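Local atomic coordinates of type IV secretion system protein VirB11 (Brucella suis, PDB entry 2GZA), a protein that hydrolyses ATP as the hexameric cytoplasmic ATPase of the VirB type IV secretion system, a virulence machine that could be required to establish the replication niche in the host. Residues L244-L249 / A266-N271; L205-I208 / E213-L216; V91-L96 / R101-R106; T292-A297 / L309-I314. All coordinates share one frame; numbering follows the deposited sequence.

Interaction 1: residues L244-L249 / A266-N271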
loop_
_atom_site.group_PDB
_atom_site.type_symbol
_atom_site.label_atom_id
_atom_site.label_comp_id
_atom_site.label_asym_id
_atom_site.label_seq_id
_atom_site.Cartn_x
_atom_site.Cartn_y
_atom_site.Cartn_z
ATOM N N LEU C 244 0.708 30.338 -5.643
ATOM C CA LEU C 244 0.277 31.611 -5.087
ATOM C C LEU C 244 -0.009 31.517 -3.587
ATOM O O LEU C 244 0.322 32.441 -2.830
ATOM C CB LEU C 244 -0.933 32.141 -5.839
ATOM C CG LEU C 244 -0.736 33.078 -7.029
ATOM C CD1 LEU C 244 0.707 33.180 -7.526
ATOM C CD2 LEU C 244 -1.689 32.684 -8.162
ATOM N N LEU C 245 -0.613 30.411 -3.158
ATOM C CA LEU C 245 -0.847 30.188 -1.733
ATOM C C LEU C 245 0.478 30.156 -0.972
ATOM O O LEU C 245 0.594 30.737 0.101
ATOM C CB LEU C 245 -1.649 28.910 -1.467
ATOM C CG LEU C 245 -3.184 28.966 -1.509
ATOM C CD1 LEU C 245 -3.774 27.567 -1.652
ATOM C CD2 LEU C 245 -3.781 29.663 -0.290
ATOM N N ARG C 246 1.479 29.491 -1.535
ATOM C CA ARG C 246 2.802 29.437 -0.905
ATOM C C ARG C 246 3.476 30.799 -0.899
ATOM O O ARG C 246 4.165 31.160 0.053
ATOM C CB ARG C 246 3.694 28.376 -1.558
ATOM C CG ARG C 246 3.403 26.959 -1.036
ATOM C CD ARG C 246 4.231 25.865 -1.723
ATOM N NE ARG C 246 3.433 25.054 -2.651
ATOM C CZ ARG C 246 3.603 25.029 -3.971
ATOM N NH1 ARG C 246 4.550 25.765 -4.541
ATOM N NH2 ARG C 246 2.828 24.258 -4.728
ATOM N N SER C 247 3.257 31.562 -1.961
ATOM C CA SER C 247 3.764 32.916 -2.044
ATOM C C SER C 247 3.209 33.795 -0.917
ATOM O O SER C 247 3.941 34.593 -0.334
ATOM C CB SER C 247 3.445 33.507 -3.412
ATOM O OG SER C 247 4.210 34.677 -3.643
ATOM N N CYS C 248 1.927 33.624 -0.604
ATOM C CA CYS C 248 1.265 34.369 0.467
ATOM C C CYS C 248 1.940 34.243 1.822
ATOM O O CYS C 248 1.922 35.192 2.611
ATOM C CB CYS C 248 -0.199 33.956 0.578
ATOM S SG CYS C 248 -1.174 34.564 -0.792
ATOM N N LEU C 249 2.538 33.082 2.089
ATOM C CA LEU C 249 3.252 32.847 3.344
ATOM C C LEU C 249 4.380 33.861 3.559
ATOM O O LEU C 249 4.744 34.172 4.697
ATOM C CB LEU C 249 3.808 31.420 3.396
ATOM C CG LEU C 249 2.843 30.230 3.285
ATOM C CD1 LEU C 249 3.601 28.926 3.209
ATOM C CD2 LEU C 249 1.824 30.192 4.422
ATOM N N ALA C 266 -6.088 22.338 -2.337
ATOM C CA ALA C 266 -6.775 22.058 -1.079
ATOM C C ALA C 266 -5.804 21.665 0.017
ATOM O O ALA C 266 -5.992 22.024 1.169
ATOM C CB ALA C 266 -7.823 20.979 -1.260
ATOM N N TYR C 267 -4.761 20.933 -0.352
ATOM C CA TYR C 267 -3.747 20.495 0.598
ATOM C C TYR C 267 -2.863 21.655 1.066
ATOM O O TYR C 267 -2.526 21.748 2.251
ATOM C CB TYR C 267 -2.893 19.381 0.001
ATOM C CG TYR C 267 -1.829 18.850 0.935
ATOM C CD1 TYR C 267 -2.126 17.866 1.865
ATOM C CD2 TYR C 267 -0.526 19.331 0.887
ATOM C CE1 TYR C 267 -1.154 17.378 2.722
ATOM C CE2 TYR C 267 0.455 18.849 1.742
ATOM C CZ TYR C 267 0.129 17.871 2.656
ATOM O OH TYR C 267 1.084 17.373 3.515
ATOM N N ASP C 268 -2.473 22.518 0.138
ATOM C CA ASP C 268 -1.721 23.709 0.482
ATOM C C ASP C 268 -2.583 24.630 1.338
ATOM O O ASP C 268 -2.077 25.231 2.276
ATOM C CB ASP C 268 -1.239 24.404 -0.779
ATOM C CG ASP C 268 -0.395 23.499 -1.640
ATOM O OD1 ASP C 268 -0.952 22.881 -2.577
ATOM O OD2 ASP C 268 0.824 23.392 -1.368
ATOM N N PHE C 269 -3.879 24.713 1.030
ATOM C CA PHE C 269 -4.820 25.512 1.807
ATOM C C PHE C 269 -4.813 25.041 3.253
ATOM O O PHE C 269 -4.677 25.845 4.177
ATOM C CB PHE C 269 -6.240 25.403 1.226
ATOM C CG PHE C 269 -7.243 26.290 1.905
ATOM C CD1 PHE C 269 -7.388 27.615 1.521
ATOM C CD2 PHE C 269 -8.050 25.797 2.918
ATOM C CE1 PHE C 269 -8.322 28.443 2.139
ATOM C CE2 PHE C 269 -8.978 26.613 3.548
ATOM C CZ PHE C 269 -9.114 27.944 3.155
ATOM N N ILE C 270 -4.959 23.734 3.444
ATOM C CA ILE C 270 -4.929 23.110 4.763
ATOM C C ILE C 270 -3.649 23.463 5.493
ATOM O O ILE C 270 -3.661 23.774 6.682
ATOM C CB ILE C 270 -5.073 21.567 4.675
ATOM C CG1 ILE C 270 -6.519 21.175 4.389
ATOM C CG2 ILE C 270 -4.610 20.876 5.967
ATOM C CD1 ILE C 270 -6.699 19.694 4.062
ATOM N N ASN C 271 -2.540 23.436 4.781
ATOM C CA ASN C 271 -1.272 23.749 5.428
ATOM C C ASN C 271 -1.046 25.204 5.700
ATOM O O ASN C 271 -0.368 25.552 6.670
ATOM C CB ASN C 271 -0.082 23.188 4.672
ATOM C CG ASN C 271 0.429 21.921 5.296
ATOM O OD1 ASN C 271 0.719 21.871 6.496
ATOM N ND2 ASN C 271 0.526 20.871 4.489
#
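Arg246 NE donates to Asp268 OD2 across the two helices, the single polar bond of the contact. At 3.3 Å from NE to OD2 it is weak by length, yet nearly straight, with 172° at the hydrogen, and it belongs to a salt bridge. The oxygen lies at the edge of the guanidinium, in its plane, on the NE side; Arg246 NH2 is 4.0 Å from the same Asp268 OD2, so the pairing is one-point. Consistent with this, the guanidinium and carboxylate planes are turned 59° apart. A bend in the arginine chain about CG-CD carries NE across to the aspartate; the pairing would be expected to offset both charges, the arginine being exposed and the aspartate partly so.

Beneath the ion pair, Leu245 supplies the apolar half. Its CD1 comes to 3.9 Å from Phe269 N and 4.1 Å from Asp268 CB, meeting the neighbouring helix at its backbone flank. Because the segment axes stay 9.9 Å apart, these reaching side chains do the joining.

The two helices run nearly parallel, 14° apart, as expected of crossover helices on one side of a P-loop NTPase sheet. Leu245 also rests on Ile208 of strand 205-209 and on Ile256 and Leu258 of strand 255-258, while Ala266, Tyr267 and Ile270 of helix 265-274 pack on Val300 of helix 289-300.

Interaction 2: residues L205-I208 / E213-L216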
loop_
_atom_site.group_PDB
_atom_site.type_symbol
_atom_site.label_atom_id
_atom_site.label_comp_id
_atom_site.label_asym_id
_atom_site.label_seq_id
_atom_site.Cartn_x
_atom_site.Cartn_y
_atom_site.Cartn_z
ATOM N N LEU C 205 -5.228 42.160 2.956
ATOM C CA LEU C 205 -5.865 41.035 2.258
ATOM C C LEU C 205 -5.168 40.684 0.955
ATOM O O LEU C 205 -4.702 41.554 0.225
ATOM C CB LEU C 205 -7.353 41.301 1.988
ATOM C CG LEU C 205 -8.237 41.800 3.134
ATOM C CD1 LEU C 205 -9.677 41.959 2.672
ATOM C CD2 LEU C 205 -8.170 40.876 4.321
ATOM N N ILE C 206 -5.100 39.392 0.676
ATOM C CA ILE C 206 -4.568 38.904 -0.580
ATOM C C ILE C 206 -5.576 37.939 -1.212
ATOM O O ILE C 206 -5.960 36.951 -0.595
ATOM C CB ILE C 206 -3.176 38.249 -0.385
ATOM C CG1 ILE C 206 -2.200 39.262 0.248
ATOM C CG2 ILE C 206 -2.651 37.707 -1.714
ATOM C CD1 ILE C 206 -0.760 38.799 0.391
ATOM N N THR C 207 -6.023 38.256 -2.426
ATOM C CA THR C 207 -6.952 37.402 -3.153
ATOM C C THR C 207 -6.184 36.560 -4.142
ATOM O O THR C 207 -5.204 37.023 -4.714
ATOM C CB THR C 207 -8.046 38.199 -3.909
ATOM O OG1 THR C 207 -7.440 39.101 -4.840
ATOM C CG2 THR C 207 -8.912 38.968 -2.940
ATOM N N ILE C 208 -6.634 35.321 -4.325
ATOM C CA ILE C 208 -6.064 34.414 -5.316
ATOM C C ILE C 208 -7.179 33.942 -6.230
ATOM O O ILE C 208 -8.085 33.225 -5.803
ATOM C CB ILE C 208 -5.374 33.186 -4.669
ATOM C CG1 ILE C 208 -4.232 33.626 -3.750
ATOM C CG2 ILE C 208 -4.835 32.257 -5.752
ATOM C CD1 ILE C 208 -3.818 32.608 -2.729
ATOM N N GLU C 213 -12.790 39.060 -9.777
ATOM C CA GLU C 213 -14.152 39.145 -9.249
ATOM C C GLU C 213 -14.188 39.671 -7.825
ATOM O O GLU C 213 -15.128 40.357 -7.437
ATOM C CB GLU C 213 -14.842 37.780 -9.285
ATOM C CG GLU C 213 -15.383 37.363 -10.639
ATOM C CD GLU C 213 -16.046 35.996 -10.614
ATOM O OE1 GLU C 213 -15.587 35.118 -9.852
ATOM O OE2 GLU C 213 -17.027 35.798 -11.359
ATOM N N LEU C 214 -13.165 39.331 -7.049
ATOM C CA LEU C 214 -13.114 39.689 -5.638
ATOM C C LEU C 214 -12.468 41.059 -5.423
ATOM O O LEU C 214 -11.414 41.173 -4.792
ATOM C CB LEU C 214 -12.396 38.598 -4.827
ATOM C CG LEU C 214 -12.972 37.164 -4.837
ATOM C CD1 LEU C 214 -11.999 36.168 -4.230
ATOM C CD2 LEU C 214 -14.310 37.076 -4.132
ATOM N N PHE C 215 -13.111 42.092 -5.960
ATOM C CA PHE C 215 -12.641 43.467 -5.811
ATOM C C PHE C 215 -12.790 43.935 -4.368
ATOM O O PHE C 215 -13.698 43.497 -3.664
ATOM C CB PHE C 215 -13.396 44.396 -6.759
ATOM C CG PHE C 215 -13.525 43.857 -8.153
ATOM C CD1 PHE C 215 -12.420 43.794 -8.991
ATOM C CD2 PHE C 215 -14.753 43.407 -8.627
ATOM C CE1 PHE C 215 -12.539 43.289 -10.277
ATOM C CE2 PHE C 215 -14.882 42.905 -9.910
ATOM C CZ PHE C 215 -13.771 42.845 -10.740
ATOM N N LEU C 216 -11.886 44.813 -3.933
ATOM C CA LEU C 216 -11.875 45.288 -2.549
ATOM C C LEU C 216 -11.803 46.817 -2.462
ATOM O O LEU C 216 -10.749 47.375 -2.142
ATOM C CB LEU C 216 -10.723 44.639 -1.768
ATOM C CG LEU C 216 -10.770 43.116 -1.591
ATOM C CD1 LEU C 216 -9.380 42.514 -1.490
ATOM C CD2 LEU C 216 -11.619 42.708 -0.396
#
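This is a buried apolar contact between strand 205-208, the central member of a three-stranded parallel sheet, and the loop 213-216 through which the chain turns back toward strand 222-226. No hydrogen bond links the segments, and all four touching residues are buried. Thr207 meets the loop with its methyl: CG2 is 3.8 Å from Leu214 O and 3.9 Å from Leu216 CD1, the threonine and Leu216 reaching toward each other tip to tip. With chi1 at 59°, Thr207 OG1 occupies the cramped site between backbone N and carbonyl carbon, which leaves CG2 for the leucines; the hydroxyl is hydrogen-bonded to His224 ND1.

Leu214 is the centre of an inverse gamma turn (phi/psi -89°/63°), and both it and Leu216 direct their side chains toward the strand. In this P-loop NTPase the loop packs close to the predicted nucleotide site: the Leu214 side chain is about 4 Å from that of Thr189, and it also touches Lys193 and Met196 of helix 188-196. The loop is held by Glu209 OE1, which accepts from Leu214 N. At the other end of the contact, the leucine methyls Leu205 CD1 and Leu216 CD2 approach to 3.7 Å, their side chains slanting past one another.

Interaction 3: residues V91-L96 / R101-R106. With SO4 (sulfate ion), chain D.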
loop_
_atom_site.group_PDB
_atom_site.type_symbol
_atom_site.label_atom_id
_atom_site.label_comp_id
_atom_site.label_asym_id
_atom_site.label_seq_id
_atom_site.Cartn_x
_atom_site.Cartn_y
_atom_site.Cartn_z
ATOM N N VAL C 91 7.163 35.261 -9.866
ATOM C CA VAL C 91 7.248 35.216 -8.408
ATOM C C VAL C 91 8.699 35.036 -7.980
ATOM O O VAL C 91 9.368 34.098 -8.405
ATOM C CB VAL C 91 6.331 34.123 -7.810
ATOM C CG1 VAL C 91 6.549 33.992 -6.316
ATOM C CG2 VAL C 91 4.878 34.450 -8.107
ATOM N N LEU C 92 9.176 35.952 -7.141
ATOM C CA LEU C 92 10.575 35.972 -6.730
ATOM C C LEU C 92 10.728 36.058 -5.217
ATOM O O LEU C 92 10.091 36.885 -4.574
ATOM C CB LEU C 92 11.289 37.156 -7.387
ATOM C CG LEU C 92 12.816 37.164 -7.518
ATOM C CD1 LEU C 92 13.198 38.145 -8.578
ATOM C CD2 LEU C 92 13.540 37.517 -6.228
ATOM N N SER C 93 11.572 35.192 -4.663
ATOM C CA SER C 93 11.965 35.266 -3.257
ATOM C C SER C 93 13.458 35.506 -3.166
ATOM O O SER C 93 14.238 34.871 -3.876
ATOM C CB SER C 93 11.602 33.992 -2.505
ATOM O OG SER C 93 10.202 33.824 -2.449
ATOM N N ALA C 94 13.853 36.424 -2.292
ATOM C CA ALA C 94 15.258 36.790 -2.134
ATOM C C ALA C 94 15.590 37.279 -0.732
ATOM O O ALA C 94 14.712 37.691 0.027
ATOM C CB ALA C 94 15.656 37.840 -3.161
ATOM N N ILE C 95 16.875 37.212 -0.401
ATOM C CA ILE C 95 17.402 37.757 0.838
ATOM C C ILE C 95 18.322 38.915 0.474
ATOM O O ILE C 95 19.339 38.723 -0.194
ATOM C CB ILE C 95 18.148 36.693 1.652
ATOM C CG1 ILE C 95 17.133 35.727 2.267
ATOM C CG2 ILE C 95 19.015 37.351 2.731
ATOM C CD1 ILE C 95 17.721 34.409 2.769
ATOM N N LEU C 96 17.936 40.123 0.881
ATOM C CA LEU C 96 18.666 41.339 0.523
ATOM C C LEU C 96 19.961 41.525 1.344
ATOM O O LEU C 96 20.149 40.873 2.375
ATOM C CB LEU C 96 17.755 42.566 0.665
ATOM C CG LEU C 96 16.575 42.779 -0.297
ATOM C CD1 LEU C 96 15.703 43.942 0.149
ATOM C CD2 LEU C 96 17.015 42.984 -1.735
ATOM N N ARG C 101 14.211 39.802 4.052
ATOM C CA ARG C 101 13.579 38.887 3.102
ATOM C C ARG C 101 12.614 39.680 2.237
ATOM O O ARG C 101 11.849 40.500 2.739
ATOM C CB ARG C 101 12.876 37.726 3.800
ATOM C CG ARG C 101 13.817 36.581 4.178
ATOM C CD ARG C 101 13.111 35.487 4.976
ATOM N NE ARG C 101 12.395 36.038 6.126
ATOM C CZ ARG C 101 11.935 35.332 7.154
ATOM N NH1 ARG C 101 12.116 34.019 7.211
ATOM N NH2 ARG C 101 11.293 35.951 8.136
ATOM N N ILE C 102 12.676 39.450 0.932
ATOM C CA ILE C 102 11.844 40.178 -0.007
ATOM C C ILE C 102 11.092 39.228 -0.941
ATOM O O ILE C 102 11.683 38.347 -1.567
ATOM C CB ILE C 102 12.664 41.256 -0.787
ATOM C CG1 ILE C 102 11.755 42.093 -1.691
ATOM C CG2 ILE C 102 13.812 40.623 -1.566
ATOM C CD1 ILE C 102 12.404 43.356 -2.233
ATOM N N GLN C 103 9.778 39.398 -1.000
ATOM C CA GLN C 103 8.971 38.694 -1.974
ATOM C C GLN C 103 8.406 39.649 -2.994
ATOM O O GLN C 103 7.810 40.668 -2.646
ATOM C CB GLN C 103 7.875 37.869 -1.324
ATOM C CG GLN C 103 8.151 36.388 -1.437
ATOM C CD GLN C 103 7.448 35.743 -2.617
ATOM O OE1 GLN C 103 7.574 34.540 -2.842
ATOM N NE2 GLN C 103 6.681 36.533 -3.370
ATOM N N ILE C 104 8.628 39.316 -4.258
ATOM C CA ILE C 104 8.149 40.126 -5.362
ATOM C C ILE C 104 7.289 39.308 -6.317
ATOM O O ILE C 104 7.689 38.238 -6.788
ATOM C CB ILE C 104 9.297 40.829 -6.129
ATOM C CG1 ILE C 104 10.126 41.699 -5.174
ATOM C CG2 ILE C 104 8.735 41.676 -7.278
ATOM C CD1 ILE C 104 11.259 42.461 -5.828
ATOM N N VAL C 105 6.090 39.819 -6.574
ATOM C CA VAL C 105 5.200 39.261 -7.583
ATOM C C VAL C 105 4.964 40.312 -8.661
ATOM O O VAL C 105 4.636 41.458 -8.353
ATOM C CB VAL C 105 3.842 38.831 -6.991
ATOM C CG1 VAL C 105 3.083 37.941 -7.980
ATOM C CG2 VAL C 105 4.035 38.120 -5.670
ATOM N N ARG C 106 5.144 39.921 -9.921
ATOM C CA ARG C 106 4.907 40.830 -11.043
ATOM C C ARG C 106 3.713 40.411 -11.939
ATOM O O ARG C 106 3.277 39.262 -11.882
ATOM C CB ARG C 106 6.195 41.100 -11.839
ATOM C CG ARG C 106 6.721 39.946 -12.649
ATOM C CD ARG C 106 7.429 40.441 -13.896
ATOM N NE ARG C 106 6.503 40.579 -15.024
ATOM C CZ ARG C 106 6.747 41.276 -16.128
ATOM N NH1 ARG C 106 7.896 41.924 -16.278
ATOM N NH2 ARG C 106 5.832 41.330 -17.086
HETATM S S SO4 D . 9.233 32.908 10.311
HETATM O O1 SO4 D . 9.217 34.145 9.547
HETATM O O2 SO4 D . 7.905 32.318 10.312
HETATM O O3 SO4 D . 10.156 31.991 9.659
HETATM O O4 SO4 D . 9.673 33.133 11.691
#
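Ile102 is the bump of this hairpin, and Ala94 and Leu96 form the hollow that receives it. Its CG2 branch lies 3.7 Å from Ala94 CB and equally 3.7 Å from Leu96 CG, so the small alanine makes room while the leucine closes the side. CG1 stands opposite the backbone N (chi1 -175°), which sends CD1 on to within 4.1 Å of Leu96 CD1. Leu92 and Ile104 share this face.

On the other face Gln103 folds over its partner strand: a bend at chi2 (-96°) lays the amide across Ser93 and Val91, with OE1 3.7 Å from Val91 CG1. Flanking it, Val91 and Val105 stand side by side, CG2 to CG1, and Ile95 lies alongside the aliphatic start of Arg101.

The backbones form an antiparallel beta hairpin, the strand directions 164° apart. Its hydrogen-bonded pairs are Leu92 with Ile104 and Ala94 with Ile102; Ile104 N to Leu92 O spans 2.9 Å. Arg101 NH2 donates to sulfate O1 at 3.1 Å, with O1 at the edge of its guanidinium. The same sulfate takes the amides of Ser186, Gly187 and Lys188 of the second subunit, a position consistent with that of a nucleotide phosphate, so through the sulfate Arg101 is linked to a neighbouring subunit's P-loop.

Within the chain, strand 91-95 is an outermost strand of the six-stranded sheet and strand 101-105 pairs onward with 116-120; helix 67-81 packs on the Leu92, Ala94 and Ile104 face, Ser247 of helix 241-248 on the Gln103 face.

Interaction 4: residues T292-A297 / L309-I314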
loop_
_atom_site.group_PDB
_atom_site.type_symbol
_atom_site.label_atom_id
_atom_site.label_comp_id
_atom_site.label_asym_id
_atom_site.label_seq_id
_atom_site.Cartn_x
_atom_site.Cartn_y
_atom_site.Cartn_z
ATOM N N THR C 292 -19.357 18.999 0.835
ATOM C CA THR C 292 -18.204 19.897 0.795
ATOM C C THR C 292 -16.958 19.185 1.334
ATOM O O THR C 292 -15.972 19.059 0.620
ATOM C CB THR C 292 -18.449 21.196 1.573
ATOM O OG1 THR C 292 -19.681 21.776 1.146
ATOM C CG2 THR C 292 -17.324 22.171 1.343
ATOM N N PHE C 293 -17.018 18.708 2.573
ATOM C CA PHE C 293 -15.892 17.998 3.174
ATOM C C PHE C 293 -15.532 16.782 2.335
ATOM O O PHE C 293 -14.359 16.451 2.166
ATOM C CB PHE C 293 -16.193 17.590 4.620
ATOM C CG PHE C 293 -16.144 18.734 5.587
ATOM C CD1 PHE C 293 -14.929 19.261 5.995
ATOM C CD2 PHE C 293 -17.315 19.288 6.081
ATOM C CE1 PHE C 293 -14.877 20.324 6.892
ATOM C CE2 PHE C 293 -17.278 20.346 6.971
ATOM C CZ PHE C 293 -16.052 20.871 7.378
ATOM N N GLU C 294 -16.564 16.139 1.800
ATOM C CA GLU C 294 -16.416 14.989 0.917
ATOM C C GLU C 294 -15.603 15.345 -0.328
ATOM O O GLU C 294 -14.662 14.636 -0.684
ATOM C CB GLU C 294 -17.802 14.481 0.514
ATOM C CG GLU C 294 -17.923 12.983 0.386
ATOM C CD GLU C 294 -17.882 12.254 1.719
ATOM O OE1 GLU C 294 -17.025 11.359 1.873
ATOM O OE2 GLU C 294 -18.707 12.561 2.604
ATOM N N ARG C 295 -15.962 16.452 -0.972
ATOM C CA ARG C 295 -15.259 16.923 -2.165
ATOM C C ARG C 295 -13.884 17.527 -1.886
ATOM O O ARG C 295 -12.988 17.401 -2.709
ATOM C CB ARG C 295 -16.116 17.911 -2.947
ATOM C CG ARG C 295 -17.254 17.251 -3.706
ATOM C CD ARG C 295 -17.670 18.054 -4.913
ATOM N NE ARG C 295 -16.701 17.951 -5.998
ATOM C CZ ARG C 295 -16.059 18.977 -6.540
ATOM N NH1 ARG C 295 -16.277 20.217 -6.123
ATOM N NH2 ARG C 295 -15.204 18.761 -7.522
ATOM N N LEU C 296 -13.724 18.185 -0.737
ATOM C CA LEU C 296 -12.428 18.747 -0.339
ATOM C C LEU C 296 -11.395 17.653 -0.131
ATOM O O LEU C 296 -10.226 17.816 -0.487
ATOM C CB LEU C 296 -12.550 19.605 0.924
ATOM C CG LEU C 296 -13.354 20.902 0.802
ATOM C CD1 LEU C 296 -13.457 21.603 2.138
ATOM C CD2 LEU C 296 -12.775 21.827 -0.257
ATOM N N ALA C 297 -11.848 16.535 0.426
ATOM C CA ALA C 297 -11.006 15.366 0.650
ATOM C C ALA C 297 -10.501 14.766 -0.657
ATOM O O ALA C 297 -9.343 14.368 -0.741
ATOM C CB ALA C 297 -11.747 14.325 1.474
ATOM N N LEU C 309 -1.477 10.816 2.782
ATOM C CA LEU C 309 -2.291 10.848 3.978
ATOM C C LEU C 309 -3.405 9.824 3.901
ATOM O O LEU C 309 -4.102 9.738 2.893
ATOM C CB LEU C 309 -2.901 12.230 4.199
ATOM C CG LEU C 309 -2.003 13.460 4.353
ATOM C CD1 LEU C 309 -2.877 14.690 4.490
ATOM C CD2 LEU C 309 -1.087 13.328 5.552
ATOM N N PRO C 310 -3.582 9.034 4.971
ATOM C CA PRO C 310 -4.768 8.194 5.037
ATOM C C PRO C 310 -6.016 9.056 5.012
ATOM O O PRO C 310 -5.998 10.194 5.500
ATOM C CB PRO C 310 -4.629 7.496 6.392
ATOM C CG PRO C 310 -3.188 7.542 6.696
ATOM C CD PRO C 310 -2.722 8.854 6.156
ATOM N N TYR C 311 -7.084 8.513 4.439
ATOM C CA TYR C 311 -8.324 9.246 4.243
ATOM C C TYR C 311 -8.854 9.842 5.553
ATOM O O TYR C 311 -9.258 11.005 5.596
ATOM C CB TYR C 311 -9.375 8.345 3.570
ATOM C CG TYR C 311 -10.669 9.063 3.267
ATOM C CD1 TYR C 311 -10.802 9.856 2.126
ATOM C CD2 TYR C 311 -11.749 8.974 4.135
ATOM C CE1 TYR C 311 -11.981 10.527 1.862
ATOM C CE2 TYR C 311 -12.923 9.637 3.879
ATOM C CZ TYR C 311 -13.033 10.410 2.744
ATOM O OH TYR C 311 -14.203 11.069 2.505
ATOM N N GLU C 312 -8.849 9.034 6.610
ATOM C CA GLU C 312 -9.266 9.486 7.940
ATOM C C GLU C 312 -8.471 10.691 8.464
ATOM O O GLU C 312 -9.013 11.494 9.209
ATOM C CB GLU C 312 -9.226 8.327 8.944
ATOM N N ILE C 313 -7.208 10.824 8.058
ATOM C CA ILE C 313 -6.359 11.947 8.464
ATOM C C ILE C 313 -6.675 13.203 7.653
ATOM O O ILE C 313 -6.671 14.309 8.190
ATOM C CB ILE C 313 -4.849 11.563 8.407
ATOM C CG1 ILE C 313 -4.564 10.362 9.320
ATOM C CG2 ILE C 313 -3.942 12.742 8.762
ATOM C CD1 ILE C 313 -5.151 10.467 10.727
ATOM N N ILE C 314 -6.971 13.024 6.365
ATOM C CA ILE C 314 -7.419 14.116 5.506
ATOM C C ILE C 314 -8.697 14.724 6.093
ATOM O O ILE C 314 -8.800 15.942 6.261
ATOM C CB ILE C 314 -7.655 13.619 4.053
ATOM C CG1 ILE C 314 -6.326 13.189 3.429
ATOM C CG2 ILE C 314 -8.329 14.700 3.205
ATOM C CD1 ILE C 314 -6.442 12.416 2.141
HETATM O O HOH W 1 -14.823 12.062 0.232
#
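The Tyr311 ring presents its hydroxyl edge to Glu294, whose OE1 lies near the ring plane, 2.9 Å from Tyr311 OH; the carboxylate and ring planes are only 21° apart. A water sits at the same ring edge, in plane, while Ala297 CB approaches the ring obliquely, 3.8 Å from Tyr311 CE1. The contact joins two successive helices of this P-loop ATPase, 289-300 and 311-321, the second opening with Pro310 at its N-cap.

The water ties the polar end together. It accepts from Tyr311 OH and donates both to Glu294 OE1 and, at 2.7 Å, to Glu294 O, so one molecule bridges the helix backbone, the acid and the phenol. Glu294 points its CB away from the partner helix, and the bend at chi2 (71°) folds the carboxylate back to the tyrosine. Arg315 NH1 joins the cluster, forming a salt bridge with Glu294 OE1 and hydrogen-bonding to Tyr311 OH; its charge would favour an ionised glutamate in this buried place.

The apolar part is small. Ala297 CB touches both the tyrosine and Ile314, whose CG2 is 3.8 Å away. Subunit contacts lie close by: Tyr311 packs on Leu309 of the third subunit, and Arg295 NE bonds Asn271 OD1 there. At the start of the second helix Pro310 O accepts from two amides, Ile313 N at 2.9 Å and Ile314 N at 3.1 Å.

In the fold
The four contacts follow one another along the chain in the order 3, 2, 1, 4. Interaction 1 is the hub: Leu244 and Leu245 pack on Ile208, and Cys248 on Ile206 and Ile208, of interaction 2, Ser247 touches Val91, Gln103 and Val105 of interaction 3, and Tyr267 touches Leu309 of interaction 4. Interactions 3 and 4 lie farthest apart, their centres about 33 Å from each other. Chemistry follows position. Interaction 2 is buried and held by van der Waals packing, with no hydrogen bond across its segments, whereas interaction 1, partly buried, adds an ion pair on its more exposed side. Interaction 3 relies on backbone bonds within a sheet, and interaction 4 on a buried, water-bridged polar cluster near subunit boundaries.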